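Local coordinates for protein cellulase IBT99 (Metagenomes, PDB 6WBT) that is a family 4 glycosidase, probably hydrolysing 6-phospho-alpha-glucosides, and binds NAD, manganese and glucose 6-phosphate, at residues 3-8 / 78-83; 102-107 / 425-430; 344-349 / 357-362. All blocks are in the same frame, centred on the assembly; numbering follows the deposited sequence.

Interaction 1 of 3, residues 3-8 / 78-83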
# COMPACT_ATOMS: atom_id res chain seq x y z
N LYS A 3 14.60 -22.34 -35.44
CA LYS A 3 14.20 -21.35 -36.43
C LYS A 3 15.35 -20.39 -36.70
O LYS A 3 16.02 -19.93 -35.77
CB LYS A 3 12.96 -20.58 -35.97
CG LYS A 3 12.56 -19.45 -36.92
CD LYS A 3 11.50 -18.56 -36.32
CE LYS A 3 11.21 -17.37 -37.23
NZ LYS A 3 10.19 -16.46 -36.65
N GLU A 4 15.56 -20.08 -37.97
CA GLU A 4 16.57 -19.09 -38.35
C GLU A 4 16.10 -17.70 -37.96
O GLU A 4 14.95 -17.32 -38.22
CB GLU A 4 16.84 -19.18 -39.85
CG GLU A 4 16.84 -20.60 -40.39
CD GLU A 4 16.91 -20.64 -41.91
OE1 GLU A 4 18.02 -20.52 -42.46
OE2 GLU A 4 15.85 -20.78 -42.55
N LEU A 5 16.98 -16.92 -37.34
CA LEU A 5 16.63 -15.64 -36.74
C LEU A 5 17.23 -14.48 -37.52
O LEU A 5 18.36 -14.57 -38.02
CB LEU A 5 17.09 -15.58 -35.29
CG LEU A 5 16.51 -16.63 -34.34
CD1 LEU A 5 17.19 -16.56 -32.99
CD2 LEU A 5 15.01 -16.44 -34.20
N LYS A 6 16.47 -13.39 -37.62
CA LYS A 6 16.93 -12.15 -38.22
C LYS A 6 17.29 -11.18 -37.10
O LYS A 6 16.40 -10.63 -36.44
CB LYS A 6 15.87 -11.56 -39.14
CG LYS A 6 16.20 -10.17 -39.67
CD LYS A 6 15.07 -9.62 -40.53
CE LYS A 6 15.36 -8.19 -40.97
NZ LYS A 6 14.29 -7.65 -41.86
N ILE A 7 18.59 -10.98 -36.88
CA ILE A 7 19.08 -10.12 -35.81
C ILE A 7 19.37 -8.74 -36.39
O ILE A 7 20.06 -8.62 -37.41
CB ILE A 7 20.34 -10.71 -35.15
CG1 ILE A 7 20.14 -12.21 -34.88
CG2 ILE A 7 20.66 -9.98 -33.87
CD1 ILE A 7 19.01 -12.51 -33.92
N VAL A 8 18.85 -7.70 -35.74
CA VAL A 8 19.01 -6.32 -36.18
C VAL A 8 19.69 -5.54 -35.07
O VAL A 8 19.26 -5.59 -33.91
CB VAL A 8 17.66 -5.68 -36.55
CG1 VAL A 8 17.86 -4.25 -37.03
CG2 VAL A 8 16.96 -6.51 -37.62
N ASP A 78 10.01 -8.48 -40.33
CA ASP A 78 10.24 -9.85 -39.88
C ASP A 78 11.45 -9.96 -38.96
O ASP A 78 12.12 -10.99 -38.90
CB ASP A 78 10.39 -10.81 -41.07
CG ASP A 78 10.13 -12.25 -40.70
OD1 ASP A 78 9.56 -12.49 -39.61
OD2 ASP A 78 10.49 -13.15 -41.48
N ALA A 79 11.74 -8.88 -38.22
CA ALA A 79 12.85 -8.89 -37.29
C ALA A 79 12.53 -9.77 -36.09
O ALA A 79 11.45 -9.66 -35.49
CB ALA A 79 13.18 -7.47 -36.83
N ASP A 80 13.47 -10.65 -35.73
CA ASP A 80 13.32 -11.55 -34.60
C ASP A 80 13.92 -11.00 -33.31
O ASP A 80 13.34 -11.18 -32.24
CB ASP A 80 13.97 -12.91 -34.91
CG ASP A 80 13.16 -13.71 -35.92
OD1 ASP A 80 11.94 -13.88 -35.70
OD2 ASP A 80 13.75 -14.17 -36.92
N TYR A 81 15.08 -10.34 -33.39
CA TYR A 81 15.71 -9.77 -32.21
C TYR A 81 16.38 -8.46 -32.59
O TYR A 81 17.21 -8.43 -33.50
CB TYR A 81 16.72 -10.74 -31.59
CG TYR A 81 16.06 -11.91 -30.90
CD1 TYR A 81 15.88 -13.12 -31.56
CD2 TYR A 81 15.60 -11.80 -29.59
CE1 TYR A 81 15.27 -14.19 -30.93
CE2 TYR A 81 14.98 -12.87 -28.96
CZ TYR A 81 14.82 -14.06 -29.64
OH TYR A 81 14.21 -15.11 -29.01
N ILE A 82 16.03 -7.39 -31.88
CA ILE A 82 16.55 -6.05 -32.15
C ILE A 82 17.41 -5.64 -30.96
O ILE A 82 16.91 -5.50 -29.84
CB ILE A 82 15.42 -5.04 -32.39
CG1 ILE A 82 14.58 -5.44 -33.60
CG2 ILE A 82 16.00 -3.64 -32.58
CD1 ILE A 82 13.39 -6.33 -33.27
N MSE A 83 18.70 -5.43 -31.21
CA MSE A 83 19.61 -4.97 -30.17
C MSE A 83 19.88 -3.48 -30.34
O MSE A 83 20.64 -3.07 -31.21
CB MSE A 83 20.91 -5.77 -30.19
CG MSE A 83 20.72 -7.24 -29.84
SE MSE A 83 22.40 -8.24 -29.76
CE MSE A 83 22.94 -8.08 -31.62
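The aromatic ring of Y81 and the carboxylate of D80 both meet L5, where two parallel strands of the Rossmann-type NAD-binding fold run side by side. L5 CD2 lies in the plane of the Y81 ring at its edge. L5 CD1 comes obliquely to 3.7 Å from Y81 CE1, and I7 CD1 reaches Y81 CB from the same face of the sheet. V329, L332 and I333 of helix 321-334 also pack on the Y81 side chain, so a large aromatic suits the boundary between sheet and helix.

The D80 carboxylate is gripped at both oxygens. OD2 accepts the backbone N-H of K6 on its anti lone pair, with K6 N to D80 OD2 at 2.9 Å. OD1 is met by K3 NZ on the syn side, 24° out of the carboxylate plane, in a tip-to-tip salt bridge that the fully extended lysine can span. An alanine at D80 would probably leave the K3 ammonium without its carboxylate mate and the K6 N-H without its acceptor. The D80 backbone N also bonds to K6 O, and Y81 N adds a weak bond to the same oxygen.

K6 sends its own chain past D78 O, while its ammonium hydrogen-bonds to T77 O and makes a cation-pi contact with W37. Further on, the apolar I7 and V8 suit the buried strand. I7 CG2 touches CE of selenomethionine M83 at 3.7 Å. V8 N bonds to Y81 O at 2.9 Å. One residue on, M83 N donates to V8 O at 2.8 Å.

Interaction 2 of 3, residues 102-107 / 425-430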
# COMPACT_ATOMS: atom_id res chain seq x y z
N LEU A 102 29.24 21.77 -16.55
CA LEU A 102 30.43 22.29 -15.90
C LEU A 102 30.48 23.81 -15.95
O LEU A 102 31.10 24.44 -15.09
CB LEU A 102 31.69 21.69 -16.53
CG LEU A 102 31.83 20.17 -16.44
CD1 LEU A 102 33.12 19.71 -17.09
CD2 LEU A 102 31.75 19.71 -14.99
N LYS A 103 29.85 24.41 -16.96
CA LYS A 103 29.74 25.86 -17.01
C LYS A 103 28.91 26.42 -15.86
O LYS A 103 29.10 27.57 -15.47
CB LYS A 103 29.14 26.29 -18.36
CG LYS A 103 29.11 27.79 -18.60
CD LYS A 103 27.69 28.33 -18.56
CE LYS A 103 27.66 29.82 -18.86
NZ LYS A 103 26.27 30.36 -18.87
N HIS A 104 28.00 25.61 -15.30
CA HIS A 104 27.20 26.01 -14.15
C HIS A 104 27.66 25.37 -12.86
O HIS A 104 26.94 25.42 -11.86
CB HIS A 104 25.72 25.68 -14.40
CG HIS A 104 25.09 26.51 -15.48
ND1 HIS A 104 24.49 27.72 -15.23
CD2 HIS A 104 24.98 26.29 -16.81
CE1 HIS A 104 24.03 28.22 -16.37
NE2 HIS A 104 24.31 27.38 -17.34
N GLY A 105 28.84 24.75 -12.85
CA GLY A 105 29.37 24.15 -11.64
C GLY A 105 28.63 22.91 -11.18
O GLY A 105 28.50 22.69 -9.97
N CYS A 106 28.15 22.09 -12.12
CA CYS A 106 27.44 20.87 -11.79
C CYS A 106 28.11 19.69 -12.49
O CYS A 106 28.87 19.85 -13.44
CB CYS A 106 25.96 20.95 -12.19
SG CYS A 106 25.03 22.25 -11.34
N VAL A 107 27.81 18.49 -11.99
CA VAL A 107 28.41 17.27 -12.52
C VAL A 107 27.90 17.04 -13.93
O VAL A 107 26.70 16.81 -14.15
CB VAL A 107 28.11 16.07 -11.62
CG1 VAL A 107 28.56 14.78 -12.29
CG2 VAL A 107 28.79 16.23 -10.27
N LYS A 425 16.96 26.25 -13.30
CA LYS A 425 16.36 26.99 -14.40
C LYS A 425 17.41 27.44 -15.42
O LYS A 425 17.18 27.33 -16.63
CB LYS A 425 15.59 28.20 -13.87
CG LYS A 425 14.69 28.86 -14.90
CD LYS A 425 14.27 30.26 -14.45
CE LYS A 425 13.19 30.83 -15.36
NZ LYS A 425 11.90 30.09 -15.20
N LYS A 426 18.55 27.94 -14.94
CA LYS A 426 19.61 28.35 -15.85
C LYS A 426 20.18 27.17 -16.63
O LYS A 426 20.58 27.33 -17.78
CB LYS A 426 20.72 29.06 -15.06
CG LYS A 426 20.32 30.44 -14.55
CD LYS A 426 21.12 30.83 -13.32
CE LYS A 426 22.61 30.84 -13.60
NZ LYS A 426 23.39 31.21 -12.38
N LEU A 427 20.22 25.99 -16.01
CA LEU A 427 20.66 24.80 -16.73
C LEU A 427 19.58 24.30 -17.69
O LEU A 427 19.90 23.88 -18.80
CB LEU A 427 21.04 23.70 -15.73
CG LEU A 427 22.53 23.59 -15.40
CD1 LEU A 427 22.74 22.70 -14.19
CD2 LEU A 427 23.30 23.07 -16.60
N LEU A 428 18.31 24.35 -17.27
CA LEU A 428 17.23 23.88 -18.14
C LEU A 428 17.14 24.73 -19.40
O LEU A 428 17.10 24.20 -20.52
CB LEU A 428 15.91 23.90 -17.38
CG LEU A 428 14.67 23.49 -18.18
CD1 LEU A 428 14.80 22.07 -18.69
CD2 LEU A 428 13.41 23.65 -17.34
N ASP A 429 17.10 26.06 -19.24
CA ASP A 429 17.02 26.94 -20.40
C ASP A 429 18.24 26.79 -21.30
O ASP A 429 18.13 26.96 -22.52
CB ASP A 429 16.87 28.39 -19.94
CG ASP A 429 15.53 28.66 -19.28
OD1 ASP A 429 14.56 27.95 -19.60
OD2 ASP A 429 15.45 29.58 -18.45
N ASP A 430 19.40 26.48 -20.73
CA ASP A 430 20.58 26.21 -21.55
C ASP A 430 20.41 24.93 -22.36
O ASP A 430 20.94 24.82 -23.47
CB ASP A 430 21.83 26.12 -20.68
CG ASP A 430 22.52 27.46 -20.51
OD1 ASP A 430 22.61 28.21 -21.51
OD2 ASP A 430 22.96 27.77 -19.39
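H104 leans across to the helix carrying L427 and D430, its CG anti to the carbonyl carbon (chi1 -68°). Its CB rests 3.9 Å from L427 CG, where the two side chains slide past each other in opposite directions. In the ring, H104 CD2 lies 3.6 Å from L427 CD2, and L427 N sits over one ring face. K426 CE lies in the ring plane at the edge, 4.0 Å from H104 ND1, and H104 CE1 meets K426 CB obliquely. At the tip, NE2 donates to D430 OD2, with ring and carboxylate planes 53° apart; the refined length of this bond is too short to be relied on. A histidine suits the spot because it offers apolar ring carbon to the leucine and an N-H to the aspartate.

C106 SG packs 3.7 Å from L427 CD1, a small thiol beside a branched methyl. Between H104 and C106 in sequence, G105 takes a positive phi of 69° as the C-prime residue of the Schellman motif closing helix 90-103. The contact thus joins the end of that helix to helix 421-434, whose L427 and D430 also touch I100, while helix 405-414 packs on L428 and K425.

Interaction 3 of 3, residues 344-349 / 357-362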
# COMPACT_ATOMS: atom_id res chain seq x y z
N VAL A 344 12.90 -3.64 -14.62
CA VAL A 344 11.51 -4.06 -14.76
C VAL A 344 10.63 -3.06 -14.02
O VAL A 344 11.09 -2.35 -13.11
CB VAL A 344 11.29 -5.49 -14.22
CG1 VAL A 344 12.03 -6.50 -15.07
CG2 VAL A 344 11.73 -5.58 -12.77
N PRO A 345 9.35 -2.98 -14.39
CA PRO A 345 8.40 -2.20 -13.58
C PRO A 345 8.24 -2.84 -12.21
O PRO A 345 8.12 -4.06 -12.09
CB PRO A 345 7.10 -2.27 -14.39
CG PRO A 345 7.53 -2.62 -15.78
CD PRO A 345 8.73 -3.48 -15.63
N ASN A 346 8.26 -2.00 -11.17
CA ASN A 346 8.19 -2.47 -9.79
C ASN A 346 6.95 -3.30 -9.55
O ASN A 346 7.02 -4.53 -9.45
CB ASN A 346 8.23 -1.29 -8.82
CG ASN A 346 8.43 -1.72 -7.39
OD1 ASN A 346 8.98 -2.79 -7.12
ND2 ASN A 346 7.98 -0.89 -6.45
N ASN A 347 5.79 -2.64 -9.44
CA ASN A 347 4.51 -3.31 -9.25
C ASN A 347 4.53 -4.22 -8.03
O ASN A 347 3.95 -5.31 -8.02
CB ASN A 347 4.10 -4.09 -10.50
CG ASN A 347 3.69 -3.18 -11.65
OD1 ASN A 347 3.11 -2.11 -11.43
ND2 ASN A 347 3.98 -3.60 -12.87
N GLY A 348 5.23 -3.78 -6.98
CA GLY A 348 5.31 -4.53 -5.74
C GLY A 348 6.57 -5.34 -5.55
O GLY A 348 6.71 -5.99 -4.51
N ALA A 349 7.49 -5.33 -6.52
CA ALA A 349 8.75 -6.04 -6.35
C ALA A 349 9.53 -5.49 -5.15
O ALA A 349 9.93 -6.24 -4.25
CB ALA A 349 9.59 -5.95 -7.62
N ALA A 357 7.71 2.61 -10.75
CA ALA A 357 9.15 2.80 -10.60
C ALA A 357 9.88 1.68 -11.33
O ALA A 357 9.65 0.50 -11.05
CB ALA A 357 9.53 2.83 -9.13
N THR A 358 10.77 2.05 -12.25
CA THR A 358 11.53 1.07 -13.02
C THR A 358 12.79 0.73 -12.23
O THR A 358 13.82 1.39 -12.35
CB THR A 358 11.86 1.60 -14.41
OG1 THR A 358 12.26 2.97 -14.32
CG2 THR A 358 10.65 1.48 -15.31
N VAL A 359 12.70 -0.32 -11.42
CA VAL A 359 13.79 -0.75 -10.56
C VAL A 359 14.67 -1.74 -11.31
O VAL A 359 14.23 -2.42 -12.25
CB VAL A 359 13.25 -1.36 -9.25
CG1 VAL A 359 12.54 -0.30 -8.43
CG2 VAL A 359 12.32 -2.52 -9.56
N GLU A 360 15.93 -1.82 -10.89
CA GLU A 360 16.92 -2.73 -11.48
C GLU A 360 17.17 -3.85 -10.47
O GLU A 360 17.89 -3.66 -9.49
CB GLU A 360 18.20 -1.98 -11.82
CG GLU A 360 19.30 -2.84 -12.43
CD GLU A 360 20.43 -2.01 -13.00
OE1 GLU A 360 20.29 -1.51 -14.14
OE2 GLU A 360 21.46 -1.85 -12.32
N ILE A 361 16.56 -5.01 -10.71
CA ILE A 361 16.58 -6.12 -9.77
C ILE A 361 16.87 -7.41 -10.52
O ILE A 361 16.68 -7.49 -11.74
CB ILE A 361 15.25 -6.24 -8.99
CG1 ILE A 361 14.08 -6.33 -9.97
CG2 ILE A 361 15.08 -5.06 -8.04
CD1 ILE A 361 12.75 -6.55 -9.29
N PRO A 362 17.34 -8.45 -9.82
CA PRO A 362 17.58 -9.73 -10.49
C PRO A 362 16.29 -10.37 -10.96
O PRO A 362 15.26 -10.32 -10.28
CB PRO A 362 18.26 -10.57 -9.41
CG PRO A 362 17.85 -9.95 -8.12
CD PRO A 362 17.78 -8.48 -8.41
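V344 and V359 form an antiparallel hydrogen-bonded pair, with V344 N to V359 O at 3.0 Å and a weak return bond from V359 N to V344 O. P345 faces T358 in the adjoining non-hydrogen-bonded pair, which suits proline because no backbone N-H is needed there. N346 N then bonds to A357 O at 2.9 Å, tilted 24° from the carbonyl plane. The chain leaves the strand through a type I' turn from N346 to A349, and the positive phi values at N347 and G348 suit asparagine and glycine.

On the face shared by V344, V359 and I361, the side chains pack together. I361 CG1, between its backbone N and carbonyl carbon (chi1 54°), meets V344 CG2 at 3.7 Å, the side chains crossing at about a right angle. Its CD1, extended by chi2 of 176°, touches A349 CB at 3.6 Å. N346 turns its amide to the connecting loop, OD1 accepting I350 N and ND2 donating to S354 O. R374 of the third subunit bonds to P345 O and N346 O, placing this turn at a subunit interface. Two neighbouring antiparallel strands, 338-345 and 358-366, joined by a loop, thus extend the parallel Rossmann sheet of this family 4 glycosidase.

How the interactions relate
Interactions 1 and 3 belong to the same mixed sheet, their centres 27 Å apart. Interaction 1 pairs parallel strands 5-10 and 81-84, whereas interaction 3 pairs antiparallel strands 338-345 and 358-366, with strands 143-146 and 167-170 lying between. The sheet therefore runs continuously from the N-terminal, Rossmann-type part of the chain into the C-terminal part. Interaction 2 is remote, its centre 42 Å from interaction 1 and 31 Å from interaction 3, on the far side of the chain's centre from interaction 1. Along the sequence, strand 81-84 leads directly to helix 90-103, and interaction 3 falls within the long span between residues 107 and 425, so interaction 2 ties the C-terminal helix back to the N-terminal region.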